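Local coordinates for N-acyl-D-glutamate deacylase (Bordetella bronchiseptica, PDB 3GIP), which probably hydrolyses the amide bond of N-acyl-D-glutamate to release D-glutamate and a carboxylic acid, as a zinc-binding member of the amidohydrolase superfamily, at residues R220-G225 against H248-M253; Q255-S260 against E348-R353; S287-I292 against A341-M346. All blocks are in the same frame, centred on the assembly; numbering follows the deposited sequence.

Contact 1: R220-G225 against H248-M253. With ZN (zinc ion), chain F; FMT (formic acid), chain D.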
# COMPACT_ATOMS: atom_id res chain seq x y z
N ARG A 220 7.21 5.87 -14.33
CA ARG A 220 8.56 6.27 -14.70
C ARG A 220 9.08 7.56 -14.08
O ARG A 220 10.24 7.62 -13.65
CB ARG A 220 8.68 6.35 -16.23
CG ARG A 220 10.11 6.45 -16.74
CD ARG A 220 10.15 6.26 -18.25
NE ARG A 220 9.70 4.92 -18.64
CZ ARG A 220 10.46 3.84 -18.64
NH1 ARG A 220 11.74 3.92 -18.27
NH2 ARG A 220 9.96 2.66 -18.99
N ASN A 221 8.24 8.59 -14.03
CA ASN A 221 8.65 9.85 -13.43
C ASN A 221 7.42 10.53 -12.86
O ASN A 221 6.36 10.52 -13.48
CB ASN A 221 9.33 10.74 -14.47
CG ASN A 221 9.83 12.04 -13.88
OD1 ASN A 221 9.10 13.03 -13.85
ND2 ASN A 221 11.06 12.03 -13.39
N GLU A 222 7.57 11.13 -11.69
CA GLU A 222 6.45 11.79 -11.05
C GLU A 222 6.67 13.29 -10.89
O GLU A 222 6.07 13.93 -10.02
CB GLU A 222 6.17 11.12 -9.70
CG GLU A 222 5.86 9.63 -9.85
CD GLU A 222 5.42 8.97 -8.56
OE1 GLU A 222 6.26 8.80 -7.66
OE2 GLU A 222 4.22 8.63 -8.45
N ALA A 223 7.52 13.84 -11.74
CA ALA A 223 7.83 15.27 -11.73
C ALA A 223 7.59 15.85 -13.12
O ALA A 223 6.47 15.82 -13.63
CB ALA A 223 9.27 15.50 -11.29
N ASP A 224 8.64 16.35 -13.76
CA ASP A 224 8.51 16.94 -15.09
C ASP A 224 7.90 16.01 -16.14
O ASP A 224 7.24 16.46 -17.07
CB ASP A 224 9.86 17.44 -15.59
CG ASP A 224 10.38 18.62 -14.80
OD1 ASP A 224 9.71 19.05 -13.84
OD2 ASP A 224 11.47 19.12 -15.15
N GLY A 225 8.12 14.71 -15.99
CA GLY A 225 7.57 13.78 -16.97
C GLY A 225 6.38 12.98 -16.48
O GLY A 225 6.08 11.92 -17.02
N HIS A 248 0.54 5.57 -5.59
CA HIS A 248 0.82 6.86 -4.95
C HIS A 248 0.92 8.00 -5.95
O HIS A 248 1.96 8.64 -6.10
CB HIS A 248 2.11 6.76 -4.11
CG HIS A 248 3.26 6.07 -4.78
ND1 HIS A 248 3.74 6.43 -6.02
CD2 HIS A 248 4.08 5.08 -4.35
CE1 HIS A 248 4.80 5.71 -6.32
NE2 HIS A 248 5.03 4.88 -5.32
N HIS A 249 -0.19 8.27 -6.63
CA HIS A 249 -0.22 9.31 -7.64
C HIS A 249 0.05 10.68 -7.03
O HIS A 249 -0.55 11.06 -6.02
CB HIS A 249 -1.55 9.30 -8.39
CG HIS A 249 -1.53 10.12 -9.64
ND1 HIS A 249 -0.42 10.20 -10.46
CD2 HIS A 249 -2.48 10.88 -10.22
CE1 HIS A 249 -0.69 10.98 -11.48
NE2 HIS A 249 -1.93 11.41 -11.36
N LYS A 250 0.95 11.42 -7.67
CA LYS A 250 1.36 12.72 -7.18
C LYS A 250 2.08 13.50 -8.27
O LYS A 250 2.45 12.95 -9.31
CB LYS A 250 2.35 12.52 -6.03
CG LYS A 250 3.69 11.95 -6.51
CD LYS A 250 4.68 11.75 -5.38
CE LYS A 250 4.41 10.47 -4.62
NZ LYS A 250 4.72 9.25 -5.44
N CYS A 251 2.29 14.78 -8.00
CA CYS A 251 3.01 15.69 -8.89
C CYS A 251 4.07 16.37 -8.02
O CYS A 251 3.75 17.18 -7.15
CB CYS A 251 2.06 16.72 -9.50
SG CYS A 251 0.83 15.99 -10.60
N MET A 252 5.33 16.02 -8.25
CA MET A 252 6.44 16.56 -7.48
C MET A 252 7.09 17.80 -8.09
O MET A 252 7.24 17.89 -9.31
CB MET A 252 7.50 15.48 -7.28
CG MET A 252 6.99 14.26 -6.51
SD MET A 252 8.28 13.02 -6.28
CE MET A 252 9.25 13.80 -4.97
N MET A 253 7.47 18.73 -7.22
CA MET A 253 8.10 20.00 -7.57
C MET A 253 7.08 21.03 -8.05
O MET A 253 6.20 20.73 -8.85
CB MET A 253 9.21 19.79 -8.61
CG MET A 253 10.32 18.87 -8.09
SD MET A 253 11.74 18.74 -9.19
CE MET A 253 12.68 20.11 -8.66
ZN ZN F . 6.68 3.57 -5.24
C FMT D . 6.73 7.68 -2.68
O1 FMT D . 7.09 7.78 -1.53
O2 FMT D . 5.56 8.22 -3.05
O HOH W 1 2.50 10.13 -9.91
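Ala223 and Met252 bring two irregular loop segments together, with 4.7 Å between their CA atoms, and a nearly straight bond from Met252 N to Glu222 O (2.8 Å) ties the backbones at that point. Alongside it, Ala223 CB packs 4.4 Å from Met252 CB. Glu222 buries more surface here than any other residue. Its CG stands beside the backbone N (chi1 -59°); beyond it the chain is extended, and the carboxylate lies against Lys250 and His248. Lys250 NZ forms a salt bridge with Glu222 OE1 at 2.7 Å, coming in from above the carboxylate plane. The lysine chain bends at chi3 and chi4. Lys250 NZ also donates to His248 O at 2.9 Å, and Lys250 NZ to O2 of the chain D formate is 2.7 Å, so three acceptors hold the ammonium group. His248 presents its ND1 edge to Glu222 OE2 in a weak bond of 3.3 Å, ring and carboxylate planes being 50° apart. The same formate oxygen lies over one ring face, offset toward the rim. Water 1 donates to Glu222 OE2, accepts from Lys250 N and also bonds His249 ND1. Behind the glutamate, Asn221 OD1 makes an Asx turn with Ala223 N and takes Gly225 N from the opposite face of its amide, just before helix 226-240. His248 NE2 binds zinc at 2.1 Å, alongside His218 and Cys95; Glu222 and Lys250 thus form a second shell behind a metal ligand, on loops that follow parallel strands 214-218 and 243-246, where the TIM barrel of amidohydrolases carries its active site.

Contact 2: Q255-S260 against E348-R353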
# COMPACT_ATOMS: atom_id res chain seq x y z
N GLN A 255 6.87 23.41 -10.27
CA GLN A 255 6.57 23.60 -11.68
C GLN A 255 5.58 22.56 -12.21
O GLN A 255 4.98 22.75 -13.26
CB GLN A 255 7.86 23.54 -12.53
CG GLN A 255 8.53 22.18 -12.55
CD GLN A 255 9.58 22.02 -11.48
OE1 GLN A 255 9.52 22.66 -10.43
NE2 GLN A 255 10.56 21.15 -11.73
N ASN A 256 5.39 21.48 -11.46
CA ASN A 256 4.48 20.42 -11.87
C ASN A 256 3.18 20.38 -11.08
O ASN A 256 2.30 19.58 -11.37
CB ASN A 256 5.20 19.08 -11.76
CG ASN A 256 6.45 19.02 -12.60
OD1 ASN A 256 7.54 18.71 -12.11
ND2 ASN A 256 6.30 19.34 -13.88
N TRP A 257 3.05 21.25 -10.08
CA TRP A 257 1.82 21.26 -9.30
C TRP A 257 0.63 21.60 -10.17
O TRP A 257 0.65 22.57 -10.94
CB TRP A 257 1.94 22.26 -8.15
CG TRP A 257 2.93 21.85 -7.10
CD1 TRP A 257 3.62 20.67 -7.03
CD2 TRP A 257 3.31 22.61 -5.95
NE1 TRP A 257 4.41 20.66 -5.90
CE2 TRP A 257 4.24 21.83 -5.23
CE3 TRP A 257 2.95 23.87 -5.46
CZ2 TRP A 257 4.82 22.28 -4.03
CZ3 TRP A 257 3.53 24.32 -4.28
CH2 TRP A 257 4.45 23.52 -3.58
N GLY A 258 -0.41 20.77 -10.08
CA GLY A 258 -1.62 21.00 -10.86
C GLY A 258 -1.75 20.11 -12.07
O GLY A 258 -2.83 20.02 -12.67
N ARG A 259 -0.67 19.43 -12.44
CA ARG A 259 -0.70 18.56 -13.61
C ARG A 259 -1.58 17.33 -13.45
O ARG A 259 -1.79 16.60 -14.42
CB ARG A 259 0.72 18.17 -14.02
CG ARG A 259 1.55 19.36 -14.50
CD ARG A 259 2.95 18.96 -14.93
NE ARG A 259 2.95 18.12 -16.12
CZ ARG A 259 4.05 17.65 -16.69
NH1 ARG A 259 5.24 17.94 -16.17
NH2 ARG A 259 3.98 16.88 -17.77
N SER A 260 -2.09 17.09 -12.25
CA SER A 260 -2.95 15.93 -12.04
C SER A 260 -4.28 16.16 -12.76
O SER A 260 -5.05 15.23 -12.99
CB SER A 260 -3.19 15.69 -10.54
OG SER A 260 -3.84 16.78 -9.93
N GLU A 348 -0.31 20.01 -1.01
CA GLU A 348 -1.37 19.33 -0.27
C GLU A 348 -2.74 19.49 -0.91
O GLU A 348 -3.56 18.58 -0.87
CB GLU A 348 -1.43 19.83 1.17
CG GLU A 348 -2.35 19.00 2.06
CD GLU A 348 -2.57 19.61 3.42
OE1 GLU A 348 -1.61 20.16 4.00
OE2 GLU A 348 -3.71 19.54 3.94
N ASP A 349 -3.02 20.65 -1.50
CA ASP A 349 -4.33 20.84 -2.12
C ASP A 349 -4.50 19.89 -3.29
O ASP A 349 -5.61 19.44 -3.57
CB ASP A 349 -4.51 22.29 -2.60
CG ASP A 349 -4.65 23.27 -1.46
OD1 ASP A 349 -5.14 22.88 -0.38
OD2 ASP A 349 -4.28 24.45 -1.65
N GLU A 350 -3.40 19.58 -3.98
CA GLU A 350 -3.46 18.66 -5.11
C GLU A 350 -3.62 17.22 -4.61
O GLU A 350 -4.35 16.44 -5.21
CB GLU A 350 -2.20 18.78 -5.96
CG GLU A 350 -2.17 17.81 -7.14
CD GLU A 350 -1.35 18.34 -8.30
OE1 GLU A 350 -0.22 18.81 -8.05
OE2 GLU A 350 -1.83 18.28 -9.45
N VAL A 351 -2.92 16.88 -3.53
CA VAL A 351 -3.03 15.54 -2.96
C VAL A 351 -4.51 15.30 -2.65
O VAL A 351 -5.05 14.23 -2.92
CB VAL A 351 -2.24 15.41 -1.65
CG1 VAL A 351 -2.43 14.01 -1.07
CG2 VAL A 351 -0.76 15.68 -1.90
N LYS A 352 -5.15 16.31 -2.07
CA LYS A 352 -6.55 16.23 -1.72
C LYS A 352 -7.45 16.07 -2.95
O LYS A 352 -8.40 15.28 -2.93
CB LYS A 352 -6.96 17.47 -0.92
CG LYS A 352 -6.38 17.50 0.49
CD LYS A 352 -6.75 18.79 1.21
CE LYS A 352 -6.38 18.72 2.68
NZ LYS A 352 -6.65 20.01 3.38
N ARG A 353 -7.15 16.80 -4.03
CA ARG A 353 -7.96 16.69 -5.24
C ARG A 353 -7.83 15.30 -5.86
O ARG A 353 -8.80 14.75 -6.39
CB ARG A 353 -7.54 17.73 -6.28
CG ARG A 353 -7.85 19.17 -5.91
CD ARG A 353 -7.84 20.05 -7.16
NE ARG A 353 -6.54 20.10 -7.82
CZ ARG A 353 -5.52 20.86 -7.42
NH1 ARG A 353 -5.65 21.64 -6.36
NH2 ARG A 353 -4.37 20.83 -8.08
O HOH W 2 -6.31 18.02 -9.76
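Gly258 and Glu350 have the nearest CA atoms of the two segments, 6.5 Å apart, where a type II turn from Asn256 to Arg259 meets the beginning of helix 348-356. Glycine takes the third position of the turn, where phi is positive (102°), and the turn is closed by Arg259 N bonding to Asn256 O. Glu350 reaches across from the helix with CG anti to its own backbone N (chi1 178°), and its buried carboxylate grips the turn with both oxygens. OE1 accepts a nearly straight bond from Gly258 N at 2.8 Å, the donor lying on the syn side but 35° out of the carboxylate plane. OE2 takes two donors from one residue: Ser260 N at 3.1 Å, nearly in line with the C-O bond, and Ser260 OG at 2.6 Å on the anti lone pair. Water 2 donates to Ser260 OG at 2.8 Å and accepts from Arg353 NE at 2.9 Å, lying in the plane of the guanidinium at its edge. Another part of that edge, NH2, approaches Gly258 CA, while Glu350 CA sits over one face of the group. Arg353 NH2 also makes a long salt bridge of 3.9 Å with Glu350 OE2. The Trp257 indole is held separately by the bond from its NE1 to Ala345 O. Since Ser260 begins helix 260-272, the carboxylate meets the N-terminal end of that helix; three N-H or O-H donors, the helix end and the long salt bridge to Arg353 would together be expected to stabilise a negative charge on Glu350.

Contact 3: S287-I292 against A341-M346. With FMT (formic acid), chain D; FMT (formic acid), chain E.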
# COMPACT_ATOMS: atom_id res chain seq x y z
N SER A 287 7.13 12.80 -0.19
CA SER A 287 7.33 11.40 -0.54
C SER A 287 8.49 10.85 0.28
O SER A 287 9.11 11.58 1.04
CB SER A 287 7.64 11.27 -2.03
OG SER A 287 8.90 11.86 -2.33
N SER A 288 8.77 9.56 0.14
CA SER A 288 9.88 8.97 0.88
C SER A 288 10.35 7.71 0.17
O SER A 288 9.56 6.83 -0.13
CB SER A 288 9.47 8.61 2.31
OG SER A 288 10.59 8.13 3.05
N THR A 289 11.64 7.66 -0.13
CA THR A 289 12.20 6.49 -0.79
C THR A 289 13.71 6.57 -0.65
O THR A 289 14.22 7.27 0.23
CB THR A 289 11.79 6.45 -2.29
OG1 THR A 289 12.26 5.22 -2.87
CG2 THR A 289 12.37 7.63 -3.05
N ILE A 290 14.44 5.84 -1.49
CA ILE A 290 15.89 5.86 -1.40
C ILE A 290 16.43 7.26 -1.68
O ILE A 290 15.80 8.06 -2.36
CB ILE A 290 16.50 4.87 -2.41
CG1 ILE A 290 16.04 5.22 -3.83
CG2 ILE A 290 16.07 3.46 -2.06
CD1 ILE A 290 16.67 4.35 -4.92
N LEU A 291 17.60 7.55 -1.12
CA LEU A 291 18.23 8.84 -1.33
C LEU A 291 18.77 8.87 -2.75
O LEU A 291 19.51 7.97 -3.16
CB LEU A 291 19.37 9.07 -0.33
CG LEU A 291 20.13 10.39 -0.49
CD1 LEU A 291 19.18 11.57 -0.32
CD2 LEU A 291 21.24 10.46 0.55
N ILE A 292 18.40 9.90 -3.50
CA ILE A 292 18.82 10.06 -4.88
C ILE A 292 19.67 11.32 -5.01
O ILE A 292 19.16 12.44 -4.96
CB ILE A 292 17.57 10.15 -5.79
CG1 ILE A 292 16.74 8.88 -5.64
CG2 ILE A 292 17.99 10.35 -7.24
CD1 ILE A 292 15.34 8.97 -6.20
N ALA A 341 15.35 8.98 2.21
CA ALA A 341 15.00 10.35 2.54
C ALA A 341 13.54 10.68 2.29
O ALA A 341 12.82 9.91 1.65
CB ALA A 341 15.87 11.31 1.73
N ILE A 342 13.12 11.82 2.83
CA ILE A 342 11.77 12.32 2.63
C ILE A 342 11.95 13.54 1.73
O ILE A 342 12.87 14.34 1.93
CB ILE A 342 11.12 12.76 3.97
CG1 ILE A 342 10.82 11.52 4.82
CG2 ILE A 342 9.83 13.55 3.69
CD1 ILE A 342 10.36 11.83 6.22
N TYR A 343 11.09 13.64 0.74
CA TYR A 343 11.12 14.73 -0.23
C TYR A 343 9.84 15.54 -0.11
O TYR A 343 8.77 15.08 -0.51
CB TYR A 343 11.24 14.15 -1.64
CG TYR A 343 12.45 13.27 -1.83
CD1 TYR A 343 13.70 13.81 -2.14
CD2 TYR A 343 12.36 11.88 -1.68
CE1 TYR A 343 14.82 13.00 -2.30
CE2 TYR A 343 13.48 11.06 -1.83
CZ TYR A 343 14.70 11.63 -2.15
OH TYR A 343 15.80 10.82 -2.32
N PHE A 344 9.95 16.74 0.45
CA PHE A 344 8.80 17.62 0.63
C PHE A 344 8.62 18.37 -0.68
O PHE A 344 9.11 19.49 -0.83
CB PHE A 344 9.10 18.57 1.79
CG PHE A 344 9.29 17.86 3.10
CD1 PHE A 344 8.19 17.36 3.80
CD2 PHE A 344 10.56 17.65 3.62
CE1 PHE A 344 8.35 16.65 4.98
CE2 PHE A 344 10.74 16.94 4.81
CZ PHE A 344 9.63 16.45 5.49
N ALA A 345 7.91 17.76 -1.62
CA ALA A 345 7.76 18.36 -2.94
C ALA A 345 6.37 18.43 -3.56
O ALA A 345 6.26 18.75 -4.74
CB ALA A 345 8.71 17.65 -3.91
N MET A 346 5.32 18.13 -2.80
CA MET A 346 3.98 18.18 -3.37
C MET A 346 3.11 19.27 -2.76
O MET A 346 3.44 19.85 -1.72
CB MET A 346 3.29 16.82 -3.21
CG MET A 346 3.95 15.67 -3.97
SD MET A 346 5.10 14.69 -2.99
CE MET A 346 3.96 13.61 -2.13
C FMT D . 6.73 7.68 -2.68
O1 FMT D . 7.09 7.78 -1.53
O2 FMT D . 5.56 8.22 -3.05
C FMT E . 9.60 9.75 -4.83
O1 FMT E . 10.22 10.56 -4.20
O2 FMT E . 10.13 9.23 -5.95
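Tyr343 has CG beside its backbone N (chi1 -57°), and the ring extends over to the loop that follows strand 287-290, while Ser287 OG stands between its own backbone N and carbonyl carbon (chi1 66°), at the near edge of that ring and 3.3 Å from Tyr343 CB. At the far end of the ring, Tyr343 OH donates to Ile290 O at 2.8 Å and accepts from Ile292 N at 3.0 Å; both partners lie near the ring plane, so the phenol is held where the strand gives way to loop. Thr289 CG2 touches Tyr343 CE2 obliquely. The backbones form an antiparallel ladder, the strand directions 142° apart: Ser287 N bonds to Tyr343 O at 2.8 Å and Ala341 N to Thr289 O at 2.8 Å, each with a return bond. Between these hydrogen-bonded pairs, Ser288 and Ile342 are a non-hydrogen-bonded pair. Strand 287-290 edges a small three-stranded antiparallel sheet in which 339-343 is central and 303-307 lies beyond, an excursion between barrel strands 277-281 and 360-362. Leu291 CD1 closes on Ala341 CB at 3.9 Å. Toward the zinc pocket, Ser287 OG donates to O1 of the chain E formate at 2.6 Å, and Ser288 N points almost straight at O1 of the chain D formate, 3.0 Å away, a formate that Tyr282 and Arg376 also bind.

How the contacts relate
Running from the N terminus, the chain first closes contact 1, whose loop holds helix 226-240 and strand 243-246 and so joins two successive strand-end loops of the barrel. Almost at once 255-260 opens contact 2, which closes only at helix 348-356. Contact 3 is nested inside that long loop, pairing 287-292 with 341-346 just before the helix; contact 1 lies in series with both. All three touch. Asp224 reaches Gln255 and Arg259 of contact 2. Met253 N of contact 1 bonds to Ala345 O, a carbonyl that also serves contact 2, and Met252 packs on Ser287, joining barrel loop to small antiparallel sheet. A formate, probably from the crystallisation liquor, sits between contacts 1 and 3.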